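Local coordinates for orotidine 5'-phosphate decarboxylase (Sulfolobus solfataricus, PDB 4DBD), which probably catalyses the decarboxylation of orotidine 5'-monophosphate to UMP, the last step of de novo UMP biosynthesis, at residues A[128-139]-A[152-162]. Sequence-based numbering, arbitrary orientation.
Sequences KNVIREISPKGI and YRRDFEKMTIV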
ATOM      1  N   LYS A 128     -11.821  14.311   3.501  1.00 18.83           N
ATOM      2  CA  LYS A 128     -13.174  14.527   2.983  1.00 20.34           C
ATOM      3  C   LYS A 128     -13.166  15.270   1.654  1.00 18.99           C
ATOM      4  O   LYS A 128     -13.916  14.922   0.739  1.00 21.92           O
ATOM      5  CB  LYS A 128     -14.047  15.247   4.021  1.00 24.36           C
ATOM      6  CG  LYS A 128     -14.420  14.347   5.179  1.00 23.66           C
ATOM      7  CD  LYS A 128     -15.352  15.032   6.182  1.00 28.59           C
ATOM      8  CE  LYS A 128     -15.669  14.096   7.343  1.00 37.37           C
ATOM      9  NZ  LYS A 128     -16.768  14.627   8.206  1.00 38.43           N
ATOM     10  N   ASN A 129     -12.317  16.284   1.540  1.00 17.00           N
ATOM     11  CA  ASN A 129     -12.166  16.990   0.271  1.00 22.31           C
ATOM     12  C   ASN A 129     -11.671  16.095  -0.858  1.00 19.00           C
ATOM     13  O   ASN A 129     -12.163  16.162  -1.981  1.00 17.99           O
ATOM     14  CB  ASN A 129     -11.237  18.189   0.428  1.00 23.63           C
ATOM     15  CG  ASN A 129     -11.890  19.307   1.183  1.00 24.45           C
ATOM     16  OD1 ASN A 129     -13.114  19.324   1.328  1.00 22.22           O
ATOM     17  ND2 ASN A 129     -11.087  20.245   1.678  1.00 24.26           N
ATOM     18  N   VAL A 130     -10.674  15.272  -0.569  1.00 17.68           N
ATOM     19  CA  VAL A 130     -10.222  14.299  -1.555  1.00 17.39           C
ATOM     20  C   VAL A 130     -11.390  13.423  -1.991  1.00 16.10           C
ATOM     21  O   VAL A 130     -11.592  13.177  -3.187  1.00 16.66           O
ATOM     22  CB  VAL A 130      -9.071  13.443  -1.007  1.00 17.73           C
ATOM     23  CG1 VAL A 130      -8.765  12.317  -1.955  1.00 14.88           C
ATOM     24  CG2 VAL A 130      -7.839  14.310  -0.783  1.00 17.58           C
ATOM     25  N   ILE A 131     -12.165  12.938  -1.024  1.00 16.63           N
ATOM     26  CA  ILE A 131     -13.288  12.065  -1.355  1.00 20.04           C
ATOM     27  C   ILE A 131     -14.320  12.800  -2.205  1.00 20.90           C
ATOM     28  O   ILE A 131     -14.863  12.248  -3.160  1.00 20.59           O
ATOM     29  CB  ILE A 131     -13.935  11.464  -0.083  1.00 17.27           C
ATOM     30  CG1 ILE A 131     -12.947  10.500   0.581  1.00 15.94           C
ATOM     31  CG2 ILE A 131     -15.233  10.760  -0.419  1.00 17.88           C
ATOM     32  CD1 ILE A 131     -13.318  10.105   2.013  1.00 17.94           C
ATOM     33  N   ARG A 132     -14.585  14.054  -1.862  1.00 19.36           N
ATOM     34  CA  ARG A 132     -15.507  14.868  -2.659  1.00 26.02           C
ATOM     35  C   ARG A 132     -15.064  15.080  -4.111  1.00 22.90           C
ATOM     36  O   ARG A 132     -15.883  15.008  -5.024  1.00 25.31           O
ATOM     37  CB  ARG A 132     -15.754  16.209  -1.974  1.00 22.71           C
ATOM     38  CG  ARG A 132     -16.523  16.080  -0.686  1.00 18.87           C
ATOM     39  CD  ARG A 132     -16.428  17.362   0.120  1.00 18.97           C
ATOM     40  NE  ARG A 132     -17.182  17.265   1.360  1.00 29.45           N
ATOM     41  CZ  ARG A 132     -16.741  17.700   2.536  1.00 30.02           C
ATOM     42  NH1 ARG A 132     -15.550  18.278   2.632  1.00 27.36           N
ATOM     43  NH2 ARG A 132     -17.498  17.561   3.613  1.00 24.76           N
ATOM     44  N   GLU A 133     -13.776  15.333  -4.329  1.00 22.61           N
ATOM     45  CA  GLU A 133     -13.265  15.509  -5.692  1.00 21.71           C
ATOM     46  C   GLU A 133     -13.347  14.227  -6.516  1.00 25.96           C
ATOM     47  O   GLU A 133     -13.729  14.250  -7.682  1.00 24.80           O
ATOM     48  CB  GLU A 133     -11.819  16.004  -5.679  1.00 25.01           C
ATOM     49  CG  GLU A 133     -11.651  17.461  -5.319  1.00 32.46           C
ATOM     50  CD  GLU A 133     -10.202  17.900  -5.383  1.00 41.35           C
ATOM     51  OE1 GLU A 133      -9.383  17.157  -5.969  1.00 37.29           O
ATOM     52  OE2 GLU A 133      -9.877  18.980  -4.840  1.00 43.85           O
ATOM     53  N   ILE A 134     -12.982  13.107  -5.901  1.00 20.41           N
ATOM     54  CA  ILE A 134     -12.867  11.832  -6.604  1.00 18.54           C
ATOM     55  C   ILE A 134     -14.214  11.154  -6.803  1.00 21.59           C
ATOM     56  O   ILE A 134     -14.456  10.539  -7.838  1.00 19.88           O
ATOM     57  CB  ILE A 134     -11.897  10.876  -5.863  1.00 18.84           C
ATOM     58  CG1 ILE A 134     -10.467  11.420  -5.944  1.00 17.23           C
ATOM     59  CG2 ILE A 134     -11.966   9.460  -6.436  1.00 17.86           C
ATOM     60  CD1 ILE A 134      -9.829  11.282  -7.328  1.00 17.09           C
ATOM     61  N   SER A 135     -15.095  11.282  -5.818  1.00 19.39           N
ATOM     62  CA  SER A 135     -16.422  10.682  -5.888  1.00 19.64           C
ATOM     63  C   SER A 135     -16.354   9.173  -6.127  1.00 22.67           C
ATOM     64  O   SER A 135     -16.861   8.671  -7.136  1.00 23.03           O
ATOM     65  CB  SER A 135     -17.262  11.371  -6.972  1.00 30.06           C
ATOM     66  OG  SER A 135     -18.567  10.824  -7.022  1.00 39.99           O
ATOM     67  N   PRO A 136     -15.724   8.445  -5.194  1.00 21.01           N
ATOM     68  CA  PRO A 136     -15.589   6.985  -5.267  1.00 20.41           C
ATOM     69  C   PRO A 136     -16.943   6.291  -5.106  1.00 21.37           C
ATOM     70  O   PRO A 136     -17.911   6.931  -4.705  1.00 18.42           O
ATOM     71  CB  PRO A 136     -14.676   6.659  -4.070  1.00 15.03           C
ATOM     72  CG  PRO A 136     -14.938   7.802  -3.085  1.00 14.59           C
ATOM     73  CD  PRO A 136     -15.138   9.011  -3.961  1.00 18.42           C
ATOM     74  N   LYS A 137     -17.013   5.006  -5.436  1.00 19.02           N
ATOM     75  CA  LYS A 137     -18.201   4.202  -5.144  1.00 18.42           C
ATOM     76  C   LYS A 137     -18.432   4.162  -3.634  1.00 25.14           C
ATOM     77  O   LYS A 137     -19.569   4.260  -3.161  1.00 22.00           O
ATOM     78  CB  LYS A 137     -18.015   2.779  -5.664  1.00 25.93           C
ATOM     79  CG  LYS A 137     -19.042   1.775  -5.131  1.00 31.45           C
ATOM     80  CD  LYS A 137     -20.215   1.585  -6.080  1.00 36.77           C
ATOM     81  CE  LYS A 137     -21.229   0.584  -5.513  1.00 28.54           C
ATOM     82  NZ  LYS A 137     -20.601  -0.360  -4.551  1.00 35.45           N
ATOM     83  N   GLY A 138     -17.341   4.039  -2.885  1.00 19.79           N
ATOM     84  CA  GLY A 138     -17.427   3.831  -1.451  1.00 20.97           C
ATOM     85  C   GLY A 138     -16.244   4.372  -0.676  1.00 22.22           C
ATOM     86  O   GLY A 138     -15.264   4.857  -1.257  1.00 20.70           O
ATOM     87  N   ILE A 139     -16.346   4.287   0.649  1.00 18.10           N
ATOM     88  CA  ILE A 139     -15.277   4.713   1.538  1.00 12.70           C
ATOM     89  C   ILE A 139     -15.164   3.741   2.691  1.00 18.55           C
ATOM     90  O   ILE A 139     -16.152   3.115   3.097  1.00 16.28           O
ATOM     91  CB  ILE A 139     -15.500   6.148   2.090  1.00 16.49           C
ATOM     92  CG1 ILE A 139     -16.869   6.249   2.746  1.00 19.63           C
ATOM     93  CG2 ILE A 139     -15.345   7.183   0.960  1.00 18.82           C
ATOM     94  CD1 ILE A 139     -17.164   7.628   3.338  1.00 24.55           C
ATOM     95  N   TYR A 152     -19.505  10.398   8.703  1.00 26.86           N
ATOM     96  CA  TYR A 152     -19.303  10.151   7.280  1.00 19.09           C
ATOM     97  C   TYR A 152     -20.613   9.795   6.574  1.00 25.11           C
ATOM     98  O   TYR A 152     -20.823  10.180   5.428  1.00 30.16           O
ATOM     99  CB  TYR A 152     -18.203   9.108   7.017  1.00 21.48           C
ATOM    100  CG  TYR A 152     -16.830   9.735   6.956  1.00 18.47           C
ATOM    101  CD1 TYR A 152     -16.122  10.009   8.113  1.00 22.02           C
ATOM    102  CD2 TYR A 152     -16.259  10.090   5.739  1.00 27.77           C
ATOM    103  CE1 TYR A 152     -14.872  10.598   8.067  1.00 25.28           C
ATOM    104  CE2 TYR A 152     -15.008  10.682   5.684  1.00 24.47           C
ATOM    105  CZ  TYR A 152     -14.323  10.929   6.853  1.00 23.01           C
ATOM    106  OH  TYR A 152     -13.078  11.528   6.814  1.00 35.80           O
ATOM    107  N   ARG A 153     -21.504   9.090   7.262  1.00 21.29           N
ATOM    108  CA  ARG A 153     -22.798   8.754   6.667  1.00 25.79           C
ATOM    109  C   ARG A 153     -23.600  10.029   6.413  1.00 28.29           C
ATOM    110  O   ARG A 153     -24.286  10.152   5.400  1.00 28.14           O
ATOM    111  CB  ARG A 153     -23.582   7.789   7.555  1.00 25.27           C
ATOM    112  CG  ARG A 153     -25.041   7.610   7.141  1.00 30.27           C
ATOM    113  CD  ARG A 153     -25.163   7.194   5.687  1.00 33.84           C
ATOM    114  NE  ARG A 153     -24.629   5.855   5.479  1.00 28.41           N
ATOM    115  CZ  ARG A 153     -24.126   5.414   4.331  1.00 30.90           C
ATOM    116  NH1 ARG A 153     -24.071   6.211   3.271  1.00 27.59           N
ATOM    117  NH2 ARG A 153     -23.664   4.176   4.254  1.00 21.53           N
ATOM    118  N   ARG A 154     -23.506  10.967   7.350  1.00 26.81           N
ATOM    119  CA  ARG A 154     -24.144  12.275   7.218  1.00 30.97           C
ATOM    120  C   ARG A 154     -23.551  13.049   6.044  1.00 29.71           C
ATOM    121  O   ARG A 154     -24.280  13.625   5.233  1.00 35.92           O
ATOM    122  CB  ARG A 154     -23.952  13.076   8.514  1.00 30.69           C
ATOM    123  CG  ARG A 154     -24.104  14.590   8.347  1.00 37.80           C
ATOM    124  CD  ARG A 154     -23.462  15.356   9.500  1.00 42.38           C
ATOM    125  NE  ARG A 154     -22.004  15.439   9.394  1.00 40.46           N
ATOM    126  CZ  ARG A 154     -21.196  15.666  10.428  1.00 40.23           C
ATOM    127  NH1 ARG A 154     -21.711  15.817  11.644  1.00 39.71           N
ATOM    128  NH2 ARG A 154     -19.878  15.733  10.254  1.00 35.93           N
ATOM    129  N   ASP A 155     -22.221  13.059   5.965  1.00 28.70           N
ATOM    130  CA  ASP A 155     -21.506  13.848   4.965  1.00 23.22           C
ATOM    131  C   ASP A 155     -21.580  13.240   3.569  1.00 29.43           C
ATOM    132  O   ASP A 155     -21.399  13.931   2.576  1.00 29.26           O
ATOM    133  CB  ASP A 155     -20.038  14.015   5.365  1.00 25.77           C
ATOM    134  CG  ASP A 155     -19.862  14.801   6.653  1.00 36.87           C
ATOM    135  OD1 ASP A 155     -20.815  15.496   7.088  1.00 31.72           O
ATOM    136  OD2 ASP A 155     -18.755  14.725   7.233  1.00 33.95           O
ATOM    137  N   PHE A 156     -21.840  11.942   3.496  1.00 27.32           N
ATOM    138  CA  PHE A 156     -21.842  11.238   2.220  1.00 29.37           C
ATOM    139  C   PHE A 156     -23.004  10.248   2.167  1.00 22.18           C
ATOM    140  O   PHE A 156     -22.808   9.035   2.162  1.00 27.66           O
ATOM    141  CB  PHE A 156     -20.486  10.543   1.988  1.00 30.26           C
ATOM    142  CG  PHE A 156     -19.302  11.491   2.012  1.00 20.16           C
ATOM    143  CD1 PHE A 156     -18.898  12.156   0.856  1.00 21.60           C
ATOM    144  CD2 PHE A 156     -18.598  11.722   3.185  1.00 22.62           C
ATOM    145  CE1 PHE A 156     -17.820  13.032   0.877  1.00 24.12           C
ATOM    146  CE2 PHE A 156     -17.515  12.601   3.216  1.00 29.94           C
ATOM    147  CZ  PHE A 156     -17.128  13.263   2.058  1.00 27.37           C
ATOM    148  N   GLU A 157     -24.220  10.781   2.126  1.00 29.20           N
ATOM    149  CA  GLU A 157     -25.422   9.958   2.228  1.00 33.70           C
ATOM    150  C   GLU A 157     -25.538   8.839   1.179  1.00 29.58           C
ATOM    151  O   GLU A 157     -26.097   7.783   1.465  1.00 36.83           O
ATOM    152  CB  GLU A 157     -26.682  10.834   2.203  1.00 39.24           C
ATOM    153  CG  GLU A 157     -27.008  11.413   0.834  1.00 53.04           C
ATOM    154  CD  GLU A 157     -28.485  11.751   0.675  1.00 69.43           C
ATOM    155  OE1 GLU A 157     -29.308  11.268   1.490  1.00 65.18           O
ATOM    156  OE2 GLU A 157     -28.822  12.497  -0.272  1.00 68.93           O
ATOM    157  N   LYS A 158     -25.021   9.060  -0.029  1.00 33.72           N
ATOM    158  CA  LYS A 158     -25.192   8.082  -1.111  1.00 33.68           C
ATOM    159  C   LYS A 158     -24.045   7.073  -1.248  1.00 36.23           C
ATOM    160  O   LYS A 158     -24.171   6.067  -1.954  1.00 40.29           O
ATOM    161  CB  LYS A 158     -25.406   8.790  -2.457  1.00 43.85           C
ATOM    162  CG  LYS A 158     -26.779   9.412  -2.635  1.00 48.67           C
ATOM    163  CD  LYS A 158     -26.983   9.849  -4.076  1.00 54.22           C
ATOM    164  CE  LYS A 158     -28.354  10.475  -4.278  1.00 65.58           C
ATOM    165  NZ  LYS A 158     -28.534  11.685  -3.430  1.00 64.70           N
ATOM    166  N   MET A 159     -22.935   7.349  -0.577  1.00 28.73           N
ATOM    167  CA  MET A 159     -21.744   6.519  -0.657  1.00 27.93           C
ATOM    168  C   MET A 159     -21.950   5.163   0.010  1.00 29.60           C
ATOM    169  O   MET A 159     -22.656   5.072   1.020  1.00 22.78           O
ATOM    170  CB  MET A 159     -20.616   7.241   0.076  1.00 32.18           C
ATOM    171  CG  MET A 159     -19.257   6.713  -0.252  1.00 35.23           C
ATOM    172  SD  MET A 159     -18.731   7.479  -1.772  1.00 51.44           S
ATOM    173  CE  MET A 159     -18.487   9.150  -1.213  1.00 26.50           C
ATOM    174  N   THR A 160     -21.346   4.107  -0.544  1.00 20.09           N
ATOM    175  CA  THR A 160     -21.230   2.847   0.195  1.00 26.42           C
ATOM    176  C   THR A 160     -20.172   3.000   1.286  1.00 23.56           C
ATOM    177  O   THR A 160     -19.031   3.375   1.014  1.00 22.51           O
ATOM    178  CB  THR A 160     -20.861   1.662  -0.722  1.00 23.42           C
ATOM    179  OG1 THR A 160     -21.850   1.540  -1.749  1.00 29.08           O
ATOM    180  CG2 THR A 160     -20.789   0.352   0.068  1.00 25.50           C
ATOM    181  N   ILE A 161     -20.551   2.704   2.522  1.00 24.58           N
ATOM    182  CA  ILE A 161     -19.617   2.777   3.637  1.00 20.11           C
ATOM    183  C   ILE A 161     -19.318   1.366   4.112  1.00 17.19           C
ATOM    184  O   ILE A 161     -20.226   0.596   4.397  1.00 19.63           O
ATOM    185  CB  ILE A 161     -20.175   3.668   4.777  1.00 23.82           C
ATOM    186  CG1 ILE A 161     -20.364   5.098   4.260  1.00 23.09           C
ATOM    187  CG2 ILE A 161     -19.271   3.624   6.012  1.00 17.93           C
ATOM    188  CD1 ILE A 161     -20.729   6.135   5.329  1.00 27.86           C
ATOM    189  N   VAL A 162     -18.035   1.024   4.156  1.00 17.67           N
ATOM    190  CA  VAL A 162     -17.600  -0.302   4.594  1.00 16.72           C
ATOM    191  C   VAL A 162     -16.691  -0.121   5.797  1.00 16.79           C
ATOM    192  O   VAL A 162     -15.898   0.835   5.857  1.00 17.46           O
ATOM    193  CB  VAL A 162     -16.883  -1.084   3.470  1.00 24.68           C
ATOM    194  CG1 VAL A 162     -17.854  -1.361   2.324  1.00 16.90           C
ATOM    195  CG2 VAL A 162     -15.645  -0.326   2.988  1.00 16.94           C
TER
HETATM  196  O   HOH W   1     -19.630  16.458   2.313  1.00 31.55           O
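K128 reaches over one face of the Y152 ring and lays CE 3.5 Å from Y152 CZ; its NZ makes a cation-pi contact 16° off the ring normal. NZ also pairs with D155 OD2 in a salt bridge, though the modelled positions of both atoms are doubtful. I139 CD1 approaches the ring obliquely, 3.6 Å from Y152 CD2. A leucine in place of this tyrosine would probably cost K128 its cation-pi platform and open a gap beside I139 CD1. F156 turns its ring edge to the neighbouring helix, where R132 CG is 3.7 Å from F156 CE1, while I131 CG2 touches both that ring and M159 CE. With CG anti to the backbone N (chi1 -163°), M159 folds its SD to within 3.1 Å of P136 O.

In the TIM barrel, helix 124-134 packs beside helix 146-155, which links the parallel strands 138-141 and 160-163 as a beta-alpha-beta unit. Between the strands, I139 N donates to T160 O at 2.9 Å, and V162 N to I139 O at 3.0 Å. Farther out, R154 NE hydrogen-bonds D155 OD1 from above the carboxylate plane, as part of a salt bridge, and a water links R132 NE to D155 O.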